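Local coordinates for ABC transporter substrate-binding protein (Streptococcus pneumoniae, PDB 4OHN) that binds histidine in the cleft of a family 3 extracellular solute-binding protein, probably delivering it to an ABC importer for uptake, at residues E90-K94 against V95-N99; D216-L219 against V220-N224; D9-S12 against K13-S16; S228-K232 against D233-Q237. All coordinates share one frame; numbering follows the deposited sequence. Where two conformers were deposited one is given.

Contact 1: E90-K94 against V95-N99; sequences ERREK and VAFSN. With HIS (histidine), chain B.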
# COMPACT_ATOMS: atom_id res chain seq x y z
N GLU A 90 1.30 -10.45 10.95
CA GLU A 90 1.65 -9.53 12.03
C GLU A 90 0.53 -8.51 12.23
O GLU A 90 0.10 -8.26 13.35
CB GLU A 90 2.97 -8.83 11.68
CG GLU A 90 3.63 -8.00 12.76
CD GLU A 90 4.96 -7.40 12.29
OE1 GLU A 90 5.84 -8.16 11.82
OE2 GLU A 90 5.12 -6.17 12.38
N ARG A 91 0.03 -7.93 11.14
CA ARG A 91 -1.01 -6.92 11.26
C ARG A 91 -2.35 -7.49 11.73
O ARG A 91 -3.12 -6.79 12.38
CB ARG A 91 -1.17 -6.19 9.94
CG ARG A 91 0.00 -5.28 9.67
CD ARG A 91 -0.01 -4.70 8.29
NE ARG A 91 1.01 -3.66 8.15
CZ ARG A 91 1.34 -3.09 7.00
NH1 ARG A 91 0.76 -3.47 5.87
NH2 ARG A 91 2.25 -2.13 7.00
N ARG A 92 -2.60 -8.75 11.42
CA ARG A 92 -3.83 -9.41 11.87
C ARG A 92 -3.90 -9.54 13.39
O ARG A 92 -4.97 -9.76 13.95
CB ARG A 92 -3.99 -10.77 11.20
CG ARG A 92 -4.43 -10.67 9.75
CD ARG A 92 -4.59 -12.04 9.10
NE ARG A 92 -4.77 -11.94 7.65
CZ ARG A 92 -5.91 -11.62 7.05
NH1 ARG A 92 -7.00 -11.35 7.75
NH2 ARG A 92 -5.96 -11.56 5.73
N GLU A 93 -2.76 -9.40 14.07
CA GLU A 93 -2.77 -9.39 15.53
C GLU A 93 -3.35 -8.08 16.07
O GLU A 93 -3.73 -8.00 17.23
CB GLU A 93 -1.35 -9.58 16.08
CG GLU A 93 -0.68 -10.87 15.63
CD GLU A 93 -1.41 -12.11 16.13
OE1 GLU A 93 -1.76 -12.16 17.33
OE2 GLU A 93 -1.65 -13.02 15.31
N LYS A 94 -3.43 -7.05 15.23
CA LYS A 94 -3.75 -5.70 15.68
C LYS A 94 -5.01 -5.09 15.05
O LYS A 94 -5.69 -4.27 15.67
CB LYS A 94 -2.55 -4.78 15.39
CG LYS A 94 -1.24 -5.33 15.98
CD LYS A 94 -0.06 -4.36 15.81
CE LYS A 94 -0.16 -3.20 16.79
NZ LYS A 94 0.79 -2.08 16.49
N VAL A 95 -5.33 -5.51 13.83
CA VAL A 95 -6.47 -4.98 13.09
C VAL A 95 -7.22 -6.11 12.40
O VAL A 95 -6.71 -7.22 12.27
CB VAL A 95 -6.03 -3.94 12.02
CG1 VAL A 95 -5.15 -2.86 12.63
CG2 VAL A 95 -5.29 -4.61 10.87
N ALA A 96 -8.42 -5.80 11.93
CA ALA A 96 -9.20 -6.72 11.10
C ALA A 96 -9.07 -6.31 9.64
O ALA A 96 -8.80 -5.14 9.34
CB ALA A 96 -10.66 -6.71 11.50
N PHE A 97 -9.23 -7.26 8.74
CA PHE A 97 -9.16 -7.01 7.31
C PHE A 97 -10.41 -7.46 6.57
O PHE A 97 -11.00 -8.49 6.86
CB PHE A 97 -7.95 -7.71 6.68
CG PHE A 97 -6.62 -7.08 7.03
CD1 PHE A 97 -5.83 -7.64 8.00
CD2 PHE A 97 -6.17 -5.97 6.36
CE1 PHE A 97 -4.59 -7.07 8.31
CE2 PHE A 97 -4.95 -5.39 6.67
CZ PHE A 97 -4.15 -5.95 7.64
N SER A 98 -10.77 -6.66 5.57
CA SER A 98 -11.68 -7.11 4.51
C SER A 98 -11.05 -8.27 3.75
O SER A 98 -9.88 -8.61 3.93
CB SER A 98 -11.96 -5.98 3.52
OG SER A 98 -10.81 -5.69 2.74
N ASN A 99 -11.83 -8.87 2.87
CA ASN A 99 -11.27 -9.73 1.84
C ASN A 99 -10.22 -8.93 1.06
O ASN A 99 -10.31 -7.71 0.90
CB ASN A 99 -12.36 -10.23 0.88
CG ASN A 99 -13.20 -11.30 1.47
OD1 ASN A 99 -12.85 -11.91 2.46
ND2 ASN A 99 -14.30 -11.59 0.83
N HIS B . 2.04 -2.08 1.10
CA HIS B . 2.91 -1.45 2.12
C HIS B . 2.24 -1.44 3.47
O HIS B . 1.08 -1.88 3.58
CB HIS B . 3.42 -0.06 1.68
CG HIS B . 2.45 1.09 1.79
ND1 HIS B . 2.88 2.35 2.14
CD2 HIS B . 1.13 1.21 1.50
CE1 HIS B . 1.87 3.19 2.11
NE2 HIS B . 0.79 2.53 1.71
OXT HIS B . 2.91 -0.99 4.43
O HOH W 1 -9.60 -11.07 6.66
O HOH W 2 -7.59 -9.75 12.55

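Contact 2: D216-L219 against V220-N224; sequences DTTL and VKKIN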
# COMPACT_ATOMS: atom_id res chain seq x y z
N ASP A 216 -15.05 -3.49 14.57
CA ASP A 216 -15.90 -2.99 13.49
C ASP A 216 -16.28 -4.10 12.48
O ASP A 216 -16.01 -4.00 11.26
CB ASP A 216 -15.21 -1.79 12.82
CG ASP A 216 -15.92 -0.46 13.05
OD1 ASP A 216 -17.16 -0.43 13.23
OD2 ASP A 216 -15.25 0.60 12.99
N THR A 217 -16.92 -5.14 12.99
CA THR A 217 -17.16 -6.35 12.21
C THR A 217 -18.21 -6.15 11.12
O THR A 217 -18.11 -6.70 10.02
CB THR A 217 -17.55 -7.53 13.11
OG1 THR A 217 -18.68 -7.16 13.91
CG2 THR A 217 -16.41 -7.91 14.02
N THR A 218 -19.23 -5.35 11.40
CA THR A 218 -20.27 -5.12 10.42
C THR A 218 -19.71 -4.32 9.23
O THR A 218 -19.99 -4.64 8.08
CB THR A 218 -21.44 -4.39 11.04
OG1 THR A 218 -21.99 -5.20 12.08
CG2 THR A 218 -22.52 -4.14 10.03
N LEU A 219 -18.93 -3.29 9.52
CA LEU A 219 -18.25 -2.51 8.49
C LEU A 219 -17.46 -3.39 7.52
O LEU A 219 -17.55 -3.22 6.31
CB LEU A 219 -17.35 -1.48 9.19
CG LEU A 219 -16.42 -0.68 8.30
CD1 LEU A 219 -17.19 0.12 7.25
CD2 LEU A 219 -15.57 0.23 9.16
N VAL A 220 -16.73 -4.36 8.04
CA VAL A 220 -15.95 -5.26 7.19
C VAL A 220 -16.86 -6.07 6.26
O VAL A 220 -16.58 -6.20 5.06
CB VAL A 220 -15.05 -6.16 8.05
CG1 VAL A 220 -14.49 -7.32 7.21
CG2 VAL A 220 -13.92 -5.34 8.65
N LYS A 221 -17.96 -6.59 6.80
CA LYS A 221 -18.94 -7.30 5.98
C LYS A 221 -19.49 -6.42 4.88
O LYS A 221 -19.65 -6.85 3.74
CB LYS A 221 -20.10 -7.82 6.83
CG LYS A 221 -19.70 -8.87 7.80
CD LYS A 221 -20.91 -9.43 8.52
CE LYS A 221 -20.50 -10.45 9.56
NZ LYS A 221 -19.99 -9.79 10.79
N LYS A 222 -19.81 -5.17 5.22
CA LYS A 222 -20.35 -4.24 4.23
C LYS A 222 -19.35 -3.93 3.11
O LYS A 222 -19.74 -3.76 1.95
CB LYS A 222 -20.86 -2.97 4.90
CG LYS A 222 -22.03 -3.22 5.82
CD LYS A 222 -23.19 -3.95 5.13
CE LYS A 222 -24.43 -4.01 5.98
NZ LYS A 222 -25.42 -4.97 5.41
N ILE A 223 -18.07 -3.84 3.44
CA ILE A 223 -17.06 -3.64 2.41
C ILE A 223 -17.04 -4.89 1.52
O ILE A 223 -17.07 -4.80 0.29
CB ILE A 223 -15.68 -3.38 3.03
CG1 ILE A 223 -15.69 -2.04 3.77
CG2 ILE A 223 -14.59 -3.45 1.97
CD1 ILE A 223 -14.49 -1.86 4.68
N ASN A 224 -17.02 -6.08 2.12
CA ASN A 224 -16.97 -7.31 1.33
C ASN A 224 -18.20 -7.47 0.43
O ASN A 224 -18.08 -7.89 -0.74
CB ASN A 224 -16.83 -8.51 2.25
CG ASN A 224 -15.47 -8.60 2.92
OD1 ASN A 224 -14.47 -8.06 2.42
ND2 ASN A 224 -15.41 -9.29 4.06
O HOH W 3 -22.43 -7.87 11.20

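Contact 3: D9-S12 against K13-S16; sequences DNWS and KYQS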
# COMPACT_ATOMS: atom_id res chain seq x y z
N ASP A 9 -18.71 -1.72 17.41
CA ASP A 9 -19.27 -2.04 16.09
C ASP A 9 -20.09 -0.84 15.57
O ASP A 9 -21.32 -0.80 15.75
CB ASP A 9 -20.14 -3.32 16.21
CG ASP A 9 -20.41 -4.03 14.86
OD1 ASP A 9 -19.70 -3.80 13.87
OD2 ASP A 9 -21.34 -4.86 14.80
N ASN A 10 -19.41 0.11 14.93
CA ASN A 10 -19.91 1.46 14.67
C ASN A 10 -20.62 1.64 13.35
O ASN A 10 -20.87 2.78 12.94
CB ASN A 10 -18.75 2.46 14.71
CG ASN A 10 -18.12 2.58 16.08
OD1 ASN A 10 -18.73 2.24 17.08
ND2 ASN A 10 -16.90 3.10 16.12
N TRP A 11 -20.95 0.54 12.67
CA TRP A 11 -21.63 0.64 11.39
C TRP A 11 -22.82 1.60 11.42
O TRP A 11 -22.97 2.42 10.53
CB TRP A 11 -22.09 -0.75 10.87
CG TRP A 11 -22.88 -0.57 9.63
CD1 TRP A 11 -24.24 -0.67 9.50
CD2 TRP A 11 -22.39 -0.20 8.34
NE1 TRP A 11 -24.61 -0.37 8.22
CE2 TRP A 11 -23.49 -0.08 7.48
CE3 TRP A 11 -21.11 0.05 7.83
CZ2 TRP A 11 -23.36 0.27 6.14
CZ3 TRP A 11 -20.98 0.41 6.52
CH2 TRP A 11 -22.10 0.51 5.68
N SER A 12 -23.65 1.49 12.44
CA SER A 12 -24.86 2.31 12.49
C SER A 12 -24.52 3.80 12.51
O SER A 12 -25.27 4.61 11.96
CB SER A 12 -25.77 1.94 13.66
OG SER A 12 -25.18 2.26 14.91
N LYS A 13 -23.40 4.16 13.12
CA LYS A 13 -22.94 5.54 13.14
C LYS A 13 -22.49 6.00 11.75
O LYS A 13 -22.87 7.08 11.31
CB LYS A 13 -21.78 5.71 14.14
CG LYS A 13 -21.04 7.05 14.07
CD LYS A 13 -19.75 7.01 14.88
CE LYS A 13 -18.80 8.12 14.47
NZ LYS A 13 -17.52 8.05 15.22
N TYR A 14 -21.67 5.19 11.07
CA TYR A 14 -21.22 5.59 9.73
C TYR A 14 -22.43 5.76 8.82
O TYR A 14 -22.51 6.71 8.04
CB TYR A 14 -20.26 4.56 9.11
CG TYR A 14 -19.13 4.16 10.03
CD1 TYR A 14 -18.36 5.11 10.66
CD2 TYR A 14 -18.85 2.81 10.27
CE1 TYR A 14 -17.35 4.74 11.51
CE2 TYR A 14 -17.85 2.43 11.12
CZ TYR A 14 -17.10 3.40 11.73
OH TYR A 14 -16.07 3.06 12.57
N GLN A 15 -23.36 4.82 8.92
CA GLN A 15 -24.55 4.84 8.09
C GLN A 15 -25.44 6.06 8.37
O GLN A 15 -25.94 6.68 7.43
CB GLN A 15 -25.32 3.52 8.26
CG GLN A 15 -26.60 3.41 7.46
CD GLN A 15 -26.35 3.25 5.98
OE1 GLN A 15 -26.33 2.13 5.45
NE2 GLN A 15 -26.15 4.36 5.29
N SER A 16 -25.64 6.40 9.64
CA SER A 16 -26.52 7.52 9.98
C SER A 16 -25.85 8.87 9.73
O SER A 16 -26.52 9.84 9.37
CB SER A 16 -27.02 7.42 11.42
OG SER A 16 -25.95 7.42 12.35
O HOH W 4 -27.34 -0.10 7.26

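Contact 4: S228-K232 against D233-Q237; sequences SSLYK and DGKFQ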
# COMPACT_ATOMS: atom_id res chain seq x y z
N SER A 228 -18.54 -7.65 -3.84
CA SER A 228 -19.28 -8.62 -4.67
C SER A 228 -20.09 -7.94 -5.77
O SER A 228 -20.13 -8.43 -6.91
CB SER A 228 -20.21 -9.47 -3.81
OG SER A 228 -19.46 -10.26 -2.90
N SER A 229 -20.71 -6.80 -5.47
CA SER A 229 -21.46 -6.05 -6.48
C SER A 229 -20.51 -5.47 -7.51
O SER A 229 -20.79 -5.53 -8.69
CB SER A 229 -22.25 -4.88 -5.83
OG SER A 229 -23.52 -5.27 -5.34
N LEU A 230 -19.40 -4.87 -7.05
CA LEU A 230 -18.51 -4.15 -7.94
C LEU A 230 -17.81 -5.08 -8.92
O LEU A 230 -17.48 -4.67 -10.03
CB LEU A 230 -17.49 -3.32 -7.15
CG LEU A 230 -18.13 -2.23 -6.28
CD1 LEU A 230 -17.11 -1.62 -5.35
CD2 LEU A 230 -18.73 -1.15 -7.11
N TYR A 231 -17.61 -6.34 -8.54
CA TYR A 231 -17.02 -7.31 -9.46
C TYR A 231 -17.92 -7.62 -10.65
O TYR A 231 -17.45 -7.96 -11.73
CB TYR A 231 -16.69 -8.62 -8.73
CG TYR A 231 -15.52 -8.52 -7.77
CD1 TYR A 231 -14.37 -7.83 -8.11
CD2 TYR A 231 -15.57 -9.13 -6.53
CE1 TYR A 231 -13.29 -7.74 -7.24
CE2 TYR A 231 -14.49 -9.03 -5.64
CZ TYR A 231 -13.37 -8.34 -6.02
OH TYR A 231 -12.28 -8.23 -5.17
N LYS A 232 -19.22 -7.58 -10.45
CA LYS A 232 -20.14 -7.93 -11.53
C LYS A 232 -20.80 -6.75 -12.20
O LYS A 232 -21.35 -6.93 -13.27
CB LYS A 232 -21.19 -8.92 -11.04
CG LYS A 232 -22.05 -8.39 -9.91
CD LYS A 232 -23.10 -9.41 -9.50
CE LYS A 232 -23.65 -9.05 -8.11
NZ LYS A 232 -24.69 -10.01 -7.65
N ASP A 233 -20.75 -5.56 -11.61
CA ASP A 233 -21.40 -4.42 -12.25
C ASP A 233 -20.52 -3.63 -13.21
O ASP A 233 -20.95 -2.60 -13.75
CB ASP A 233 -22.10 -3.49 -11.23
CG ASP A 233 -21.15 -2.78 -10.31
OD1 ASP A 233 -19.93 -2.70 -10.58
OD2 ASP A 233 -21.64 -2.28 -9.26
N GLY A 234 -19.30 -4.11 -13.41
CA GLY A 234 -18.36 -3.47 -14.32
C GLY A 234 -17.42 -2.48 -13.66
O GLY A 234 -16.39 -2.12 -14.25
N LYS A 235 -17.73 -2.05 -12.45
CA LYS A 235 -16.99 -0.96 -11.86
C LYS A 235 -15.58 -1.38 -11.42
O LYS A 235 -14.61 -0.64 -11.65
CB LYS A 235 -17.77 -0.37 -10.69
CG LYS A 235 -17.15 0.88 -10.08
CD LYS A 235 -16.98 1.99 -11.11
CE LYS A 235 -17.73 3.24 -10.75
NZ LYS A 235 -17.60 4.25 -11.85
N PHE A 236 -15.43 -2.54 -10.82
CA PHE A 236 -14.09 -2.96 -10.42
C PHE A 236 -13.18 -3.05 -11.64
O PHE A 236 -12.03 -2.58 -11.63
CB PHE A 236 -14.11 -4.30 -9.68
CG PHE A 236 -12.79 -4.66 -9.07
CD1 PHE A 236 -12.50 -4.33 -7.77
CD2 PHE A 236 -11.83 -5.30 -9.83
CE1 PHE A 236 -11.28 -4.65 -7.22
CE2 PHE A 236 -10.60 -5.61 -9.27
CZ PHE A 236 -10.34 -5.27 -7.97
N GLN A 237 -13.69 -3.63 -12.72
CA GLN A 237 -12.92 -3.75 -13.94
C GLN A 237 -12.56 -2.40 -14.54
O GLN A 237 -11.44 -2.21 -15.02
CB GLN A 237 -13.67 -4.59 -14.97
CG GLN A 237 -13.70 -6.06 -14.64
CD GLN A 237 -12.34 -6.60 -14.28
OE1 GLN A 237 -11.36 -6.37 -14.99
NE2 GLN A 237 -12.26 -7.29 -13.16
O HOH W 5 -16.29 -5.11 -12.58
O HOH W 6 -14.61 -8.25 -11.85

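Contact 1: E90-K94 against V95-N99
The histidine pocket of this solute-binding protein takes its arginine from helix 89-92, just ahead of the turn into strand 96-97, and the first link across that turn is backbone: Val95 N donates to Arg91 O at 2.9 Å. Arg91 O also accepts from Lys94 N, and this double acceptance holds the turn as the chain swings into the strand. The same residue serves the ligand with its side chain. Arg91, extended from CG to NE, presents the edge of its guanidinium to the carboxylate of the bound histidine, NH1 giving a hydrogen bond to HIS O at 2.8 Å and NH2 a nearly straight one, 174°, to HIS OXT at 2.9 Å. Behind this fork, Arg91 CB rests at the edge of the Phe97 ring, 3.8 Å from CZ. Arg92 meets the same ring. Its CG packs at the ring's edge, 3.8 Å from Phe97 CD1, and its guanidinium, inclined at 62° to the ring, lays one face over that carbon. One water accepts from Arg92 NH1 and donates to Phe97 O; a second donates to both Arg92 O and Val95 O. Tyr85 meets the Phe97 ring from outside the turn, and Ser86 O accepts a further bond from Arg91 NH1. With NH1 shared between a protein carbonyl and the ligand, and CB lodged against an aromatic edge, the guanidinium is restrained in a position where its NH1 and NH2 groups can read an alpha-carboxylate, probably with its positive charge helping to offset the ligand's negative one.

Contact 2: D216-L219 against V220-N224
Lys222 N donates to Thr218 O at 2.9 Å and Ile223 N to Leu219 O at 3.0 Å, two of the backbone hydrogen bonds that join 216-219 to 220-224 in the opening turns of helix 217-232. Nearer the start they are longer: Lys221 N reaches Thr217 O at 3.2 Å, and Asp216 O, at the N-cap position, accepts only a weak bond from Val220 N at 3.3 Å. Among the polar side chains, a water donates to Thr218 OG1 and, in one of the two conformers of Lys221, accepts from NZ. Thr218 OG1 has a protein partner too, Asp9 OD2 in one of the two conformers of Asp9, while the Asp216 carboxylate is engaged by Tyr14 OH and Asn10 N. Where side chain meets backbone, Lys222 lays CG against Thr218 O, 3.4 Å away, and Val220 CG2 comes 3.6 Å from Asp216 O. The apolar contacts lie on another side of the helix. Leu219 CD1 and Ile223 CD1 approach to 4.2 Å, one turn apart, and Ile223 CG1, set beside its own backbone N (chi1 -67°), passes 3.4 Å from Leu219 O. Leu219 and Ile223 both reach Leu80 of strand 80-81, and Leu219 also touches Trp11 and Tyr14. The pattern is that of an amphipathic alpha helix: an i to i+4 apolar pair turned to the mixed sheet of this periplasmic-binding-protein-like domain, with threonine and lysine side chains on the more exposed flank.

Contact 3: D9-S12 against K13-S16
Asn10 O is approached by two amides, Tyr14 N bonding to it at 3.2 Å and Lys13 N more weakly. That oxygen also lies over one face of the Tyr14 ring, offset toward the rim, with CD2 3.3 Å away. Tyr14 sets CG beside its own backbone N (chi1 -50°), which swings the ring back along the preceding turn; the phenol end passes Asn10, its OH 3.5 Å from Asn10 CB, and finds its polar partner in Asp216. Two residues further on, Ser12 O accepts from Ser16 N at 3.0 Å, the donor tilted out of the carbonyl plane; in one of the two conformers of Ser16, OG donates to the same oxygen. These are the first turns of helix 11-17, a short helix near the N terminus packed on helix 217-232, with Asn10 at the N-cap position. Gln15 N to Trp11 O, at 2.9 Å and 167°, continues the alpha-helical bonding. Trp11 and Gln15 then run side by side in the same direction, their ring and amide planes almost perpendicular at 84°. Gln15 CB lies over one face of the indole, while OE1 comes 3.6 Å from Trp11 CZ2. A water in the plane of the indole accepts from Trp11 NE1 and donates to Gln15 OE1, tying the two polar ends together. Gln15 NE2 turns to Tyr55 O, and the ring of Tyr55 meets Trp11 edge-to-face.

Contact 4: S228-K232 against D233-Q237
Ser229 O, near the end of helix 217-232, accepts from Asp233 N at 2.9 Å and also from Lys232 N. Leu230 comes next. Its carbonyl oxygen takes the N-H of Phe236 at 3.1 Å, the donor standing well above the carbonyl plane, and a water donates to the same oxygen while accepting from Gln237 N. The Leu230 side chain lies alongside those of Asp233 and Lys235, CD2 being 3.8 Å from Lys235 CB, and packs on helix 43-53. Tyr231 carries the aromatic contact: a T-shaped pair in which its edge points at the face of Phe236, with centroids 4.8 Å apart and planes at 61°. Its CE1 sits over the centre of that ring, the one Phe236 places there by setting CG anti to the backbone N (chi1 -171°). A second water donates to Tyr231 O and accepts from Gln237 NE2. After Lys232 the chain turns through Asp233 and Gly234, which has positive phi (94°). Here Asp233 OD1 receives Lys235 N at 3.0 Å, forming an Asx turn at the start of helix 235-244, while OD2 makes a salt bridge with Lys54. The carboxylate also lies close to two carbonyl oxygens, OD1 being 3.2 Å from Leu230 O, so the Lys235 N-H and the charge of Lys54 probably offset that repulsion while restraining the group's rotation.

From the N terminus the chain enters contact 3, the start of helix 11-17, then reaches contact 1 at the passage from helix 89-92 into strand 96-97. Contact 2 opens helix 217-232, and contact 4 turns from the end of that helix into helix 235-244. All four are local and in series, so none nests within or crosses another. Space joins what sequence separates: contacts 3 and 2 touch through the carboxylate of Asp216, fixing the N-terminal helix to the later one, and contacts 2 and 1 meet through Asn224 OD1 and Asn99 N. Contact 4 shares helix 217-232 with contact 2, their centres about 18 Å apart.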